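Local coordinates for protein oxidized polyvinyl alcohol hydrolase (Sphingopyxis, PDB 3WLA) that hydrolyses beta-diketones such as 4,6-nonanedione and cleaves oxidized polyvinyl alcohol in the second step of polyvinyl alcohol degradation, at residues V135-L138 / E139-R143; L173-S176 / E177-G181. All blocks are in the same frame, centred on the assembly; numbering follows the deposited sequence.

Contact 1 of 2, residues V135-L138 / E139-R143; sequences VRFL and EAMVR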
loop_
_atom_site.group_PDB
_atom_site.type_symbol
_atom_site.label_atom_id
_atom_site.label_comp_id
_atom_site.label_asym_id
_atom_site.label_seq_id
_atom_site.Cartn_x
_atom_site.Cartn_y
_atom_site.Cartn_z
ATOM N N VAL A 135 0.858 -0.319 10.832
ATOM C CA VAL A 135 -0.551 -0.133 10.511
ATOM C C VAL A 135 -1.172 0.921 11.453
ATOM O O VAL A 135 -1.981 1.735 11.029
ATOM C CB VAL A 135 -1.353 -1.450 10.644
ATOM C CG1 VAL A 135 -2.871 -1.149 10.542
ATOM C CG2 VAL A 135 -0.967 -2.439 9.531
ATOM N N ARG A 136 -0.761 0.919 12.727
ATOM C CA ARG A 136 -1.330 1.846 13.707
ATOM C C ARG A 136 -0.838 3.269 13.501
ATOM O O ARG A 136 -1.593 4.230 13.671
ATOM C CB ARG A 136 -1.030 1.362 15.132
ATOM C CG ARG A 136 -1.990 0.211 15.559
ATOM C CD ARG A 136 -1.692 -0.336 16.953
ATOM N NE ARG A 136 -0.343 -0.886 17.121
ATOM C CZ ARG A 136 -0.070 -2.191 17.091
ATOM N NH1 ARG A 136 -1.047 -3.095 16.886
ATOM N NH2 ARG A 136 1.179 -2.592 17.285
ATOM N N PHE A 137 0.430 3.385 13.143
ATOM C CA PHE A 137 1.014 4.679 12.874
ATOM C C PHE A 137 0.289 5.377 11.725
ATOM O O PHE A 137 -0.139 6.566 11.863
ATOM C CB PHE A 137 2.485 4.539 12.515
ATOM C CG PHE A 137 3.090 5.818 11.996
ATOM C CD1 PHE A 137 2.917 7.019 12.706
ATOM C CD2 PHE A 137 3.852 5.837 10.807
ATOM C CE1 PHE A 137 3.483 8.223 12.261
ATOM C CE2 PHE A 137 4.429 7.043 10.354
ATOM C CZ PHE A 137 4.239 8.238 11.086
ATOM N N LEU A 138 0.159 4.672 10.587
ATOM C CA LEU A 138 -0.488 5.254 9.435
ATOM C C LEU A 138 -1.867 5.798 9.820
ATOM O O LEU A 138 -2.200 6.915 9.452
ATOM C CB LEU A 138 -0.610 4.212 8.283
ATOM C CG LEU A 138 0.784 3.733 7.826
ATOM C CD1 LEU A 138 0.601 2.523 6.989
ATOM C CD2 LEU A 138 1.631 4.848 7.144
ATOM N N GLU A 139 -2.667 5.041 10.571
ATOM C CA GLU A 139 -3.993 5.579 10.919
ATOM C C GLU A 139 -3.925 6.822 11.836
ATOM O O GLU A 139 -4.635 7.806 11.616
ATOM C CB GLU A 139 -4.846 4.511 11.596
ATOM C CG GLU A 139 -6.229 5.029 12.020
ATOM C CD GLU A 139 -7.034 4.004 12.762
ATOM O OE1 GLU A 139 -6.848 2.775 12.536
ATOM O OE2 GLU A 139 -7.877 4.433 13.577
ATOM N N ALA A 140 -3.082 6.741 12.869
ATOM C CA ALA A 140 -2.904 7.799 13.852
ATOM C C ALA A 140 -2.410 9.063 13.179
ATOM O O ALA A 140 -2.853 10.195 13.509
ATOM C CB ALA A 140 -1.916 7.342 14.900
ATOM N N MET A 141 -1.476 8.879 12.238
ATOM C CA MET A 141 -0.945 9.987 11.466
ATOM C C MET A 141 -2.077 10.771 10.751
ATOM O O MET A 141 -2.175 11.998 10.870
ATOM C CB MET A 141 0.022 9.451 10.416
ATOM C CG MET A 141 0.587 10.481 9.480
ATOM S SD MET A 141 1.631 9.675 8.152
ATOM C CE MET A 141 0.325 8.976 7.088
ATOM N N VAL A 142 -2.902 10.051 9.985
ATOM C CA VAL A 142 -3.970 10.687 9.240
ATOM C C VAL A 142 -4.943 11.295 10.231
ATOM O O VAL A 142 -5.304 12.459 10.071
ATOM C CB VAL A 142 -4.695 9.703 8.312
ATOM C CG1 VAL A 142 -5.887 10.401 7.656
ATOM C CG2 VAL A 142 -3.708 9.214 7.204
ATOM N N ARG A 143 -5.363 10.538 11.247
ATOM C CA ARG A 143 -6.281 11.119 12.245
ATOM C C ARG A 143 -5.735 12.429 12.837
ATOM O O ARG A 143 -6.503 13.356 13.102
ATOM C CB ARG A 143 -6.565 10.126 13.367
ATOM C CG ARG A 143 -7.647 9.135 13.052
ATOM C CD ARG A 143 -7.908 8.280 14.271
ATOM N NE ARG A 143 -8.690 7.101 13.899
ATOM C CZ ARG A 143 -9.975 7.118 13.554
ATOM N NH1 ARG A 143 -10.656 8.258 13.538
ATOM N NH2 ARG A 143 -10.565 5.988 13.200
#
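Phe137 and Met141, one helical turn apart, form a Met-aromatic contact. With CG anti to the backbone N (chi1 176°), the Met141 chain runs back beside the phenyl ring and sets SD 4.8 Å from its centroid, in an oblique approach 33° off the ring normal. Met141 CB lies over one face of the same ring, 4.1 Å from Phe137 CE1. A bend at chi3 then turns the methyl aside, where Met141 CE comes within 4.3 Å of Leu138 CD2. This apolar side of helix 133-145 is pressed against the central sheet: Met141 touches Ile83, Pro85 and Phe35, while Phe137 and Leu138 also meet Pro85. In the alpha/beta-hydrolase fold this helix precedes the strand that leads to the probable nucleophile Ser162, and Val135 and Leu138 meet the next helix, 163-174, at Met167. Backbone bonds of the i to i+4 kind join the two halves. Met141 N to Phe137 O is the shortest at 2.7 Å, whereas Glu139 N to Val135 O is weak at 3.4 Å. Charged groups occupy other flanks. Arg143 grips Glu139 side-on, both nitrogens converging on a single oxygen: Arg143 NE bonds to Glu139 OE2 at 2.8 Å, where OE2 uses its anti lone pair, and NH2 meets that atom from above the carboxylate plane. OE2 lies in the guanidinium plane and takes both N-H groups, which holds the guanidinium edge-on to it. Arg143 NH1 makes a further salt bridge with Glu9, and Arg136 is held by Asp29, Asp130 and Asp133.

Contact 2 of 2, residues L173-S176 / E177-G181; sequences LFDS and EFWAG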
loop_
_atom_site.group_PDB
_atom_site.type_symbol
_atom_site.label_atom_id
_atom_site.label_comp_id
_atom_site.label_asym_id
_atom_site.label_seq_id
_atom_site.Cartn_x
_atom_site.Cartn_y
_atom_site.Cartn_z
ATOM N N LEU A 173 -6.007 -4.936 4.893
ATOM C CA LEU A 173 -6.480 -6.201 5.435
ATOM C C LEU A 173 -6.777 -6.128 6.907
ATOM O O LEU A 173 -7.734 -6.773 7.393
ATOM C CB LEU A 173 -5.465 -7.336 5.172
ATOM C CG LEU A 173 -5.345 -7.817 3.698
ATOM C CD1 LEU A 173 -4.139 -8.760 3.539
ATOM C CD2 LEU A 173 -6.612 -8.497 3.236
ATOM N N PHE A 174 -5.947 -5.399 7.627
ATOM C CA PHE A 174 -6.115 -5.243 9.068
ATOM C C PHE A 174 -6.956 -4.062 9.539
ATOM O O PHE A 174 -7.509 -4.105 10.618
ATOM C CB PHE A 174 -4.779 -5.057 9.766
ATOM C CG PHE A 174 -4.092 -6.351 10.115
ATOM C CD1 PHE A 174 -4.441 -7.041 11.262
ATOM C CD2 PHE A 174 -3.123 -6.907 9.246
ATOM C CE1 PHE A 174 -3.863 -8.280 11.552
ATOM C CE2 PHE A 174 -2.526 -8.142 9.513
ATOM C CZ PHE A 174 -2.905 -8.844 10.685
ATOM N N ASP A 175 -7.030 -3.013 8.731
ATOM C CA ASP A 175 -7.707 -1.803 9.154
ATOM C C ASP A 175 -8.633 -1.248 8.079
ATOM O O ASP A 175 -8.633 -0.046 7.768
ATOM C CB ASP A 175 -6.613 -0.782 9.533
ATOM C CG ASP A 175 -7.132 0.348 10.417
ATOM O OD1 ASP A 175 -8.260 0.227 10.899
ATOM O OD2 ASP A 175 -6.405 1.347 10.647
ATOM N N SER A 176 -9.460 -2.113 7.521
ATOM C CA SER A 176 -10.390 -1.666 6.504
ATOM C C SER A 176 -11.491 -0.744 7.077
ATOM O O SER A 176 -12.221 -0.108 6.337
ATOM C CB SER A 176 -11.017 -2.870 5.812
ATOM O OG SER A 176 -11.800 -3.641 6.704
ATOM N N GLU A 177 -11.595 -0.649 8.395
ATOM C CA GLU A 177 -12.600 0.228 9.005
ATOM C C GLU A 177 -12.184 1.680 8.782
ATOM O O GLU A 177 -13.009 2.597 8.749
ATOM C CB GLU A 177 -12.693 -0.006 10.514
ATOM C CG GLU A 177 -13.397 -1.263 10.921
ATOM C CD GLU A 177 -12.589 -2.534 10.590
ATOM O OE1 GLU A 177 -11.302 -2.492 10.579
ATOM O OE2 GLU A 177 -13.275 -3.580 10.355
ATOM N N PHE A 178 -10.886 1.896 8.648
ATOM C CA PHE A 178 -10.388 3.243 8.465
ATOM C C PHE A 178 -10.308 3.694 6.992
ATOM O O PHE A 178 -11.011 4.618 6.573
ATOM C CB PHE A 178 -9.026 3.372 9.181
ATOM C CG PHE A 178 -8.496 4.783 9.250
ATOM C CD1 PHE A 178 -9.159 5.753 10.004
ATOM C CD2 PHE A 178 -7.328 5.142 8.561
ATOM C CE1 PHE A 178 -8.683 7.050 10.076
ATOM C CE2 PHE A 178 -6.825 6.455 8.621
ATOM C CZ PHE A 178 -7.509 7.423 9.387
ATOM N N TRP A 179 -9.475 3.017 6.219
ATOM C CA TRP A 179 -9.236 3.351 4.810
ATOM C C TRP A 179 -10.420 3.051 3.886
ATOM O O TRP A 179 -11.088 2.007 4.018
ATOM C CB TRP A 179 -8.025 2.547 4.284
ATOM C CG TRP A 179 -6.762 2.703 5.130
ATOM C CD1 TRP A 179 -6.219 1.807 6.021
ATOM C CD2 TRP A 179 -5.965 3.866 5.196
ATOM N NE1 TRP A 179 -5.127 2.371 6.657
ATOM C CE2 TRP A 179 -4.951 3.636 6.157
ATOM C CE3 TRP A 179 -6.013 5.101 4.534
ATOM C CZ2 TRP A 179 -4.009 4.581 6.463
ATOM C CZ3 TRP A 179 -5.077 6.045 4.841
ATOM C CH2 TRP A 179 -4.082 5.792 5.801
ATOM N N ALA A 180 -10.665 3.982 2.957
ATOM C CA ALA A 180 -11.718 3.792 1.967
ATOM C C ALA A 180 -11.187 2.882 0.846
ATOM O O ALA A 180 -11.922 2.476 -0.084
ATOM C CB ALA A 180 -12.148 5.150 1.393
ATOM N N GLY A 181 -9.907 2.543 0.934
ATOM C CA GLY A 181 -9.282 1.724 -0.110
ATOM C C GLY A 181 -7.827 2.155 -0.349
ATOM O O GLY A 181 -7.186 2.861 0.469
HETATM O O HOH W 1 -3.782 1.678 9.184
HETATM O O HOH W 2 -9.970 -1.491 12.838
#
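Asp175, the first residue to leave helix 163-174, lies against Phe178 across a tight turn. A chi1 of -161° swings its carboxylate away from its own amide and obliquely up to Phe178, OD2 of Asp175 lying 3.6 Å from Phe178 CB. The carboxylate and phenyl planes are 15° apart. Asp175 O accepts a 3.1 Å hydrogen bond from Phe178 N, closing a type I beta turn whose two middle residues are Ser176 and Glu177. In this way the chain reverses after the helix that follows the probable nucleophile Ser162 and heads into strand 181-185 of the alpha/beta-hydrolase sheet. Two waters extend the grip of Asp175: one donates to OD2 and accepts from Trp179 NE1 at 2.9 Å, the other donates to both Asp175 OD1 and Glu177 OE1. The bend of Glu177 at chi2 folds its carboxylate back toward the turn, leaving OE1 4.1 Å from Asp175 OD1; the bridging water probably eases the repulsion between these like charges. Ser176 anchors the turn through OG, which is hydrogen-bonded to Asp230 N. Ser176 O lies 3.3 Å from Trp179 O, two acceptors bridged by Lys308 NZ, which bonds to both.

From the N terminus, contact 1 comes first, within helix 133-145; the chain then runs along strand 155-161, turns at the putative nucleophile Ser162, runs down helix 163-174 and reaches contact 2, which spans the end of that helix and the loop into strand 181-185. The two are in series, neither nested nor crossed; contact 1 closes no loop beyond helical turns, whereas contact 2 closes the turn after a helix. They meet directly: Glu139 CG packs on Phe178 CG and Val142 CG2 on Trp179 CH2, so the Phe178 and Trp179 side chains sit between helix 133-145 and strand 155-161. The modelled 2.4 Å between Glu139 OE1 and Asp175 OD2 is too short to be relied on.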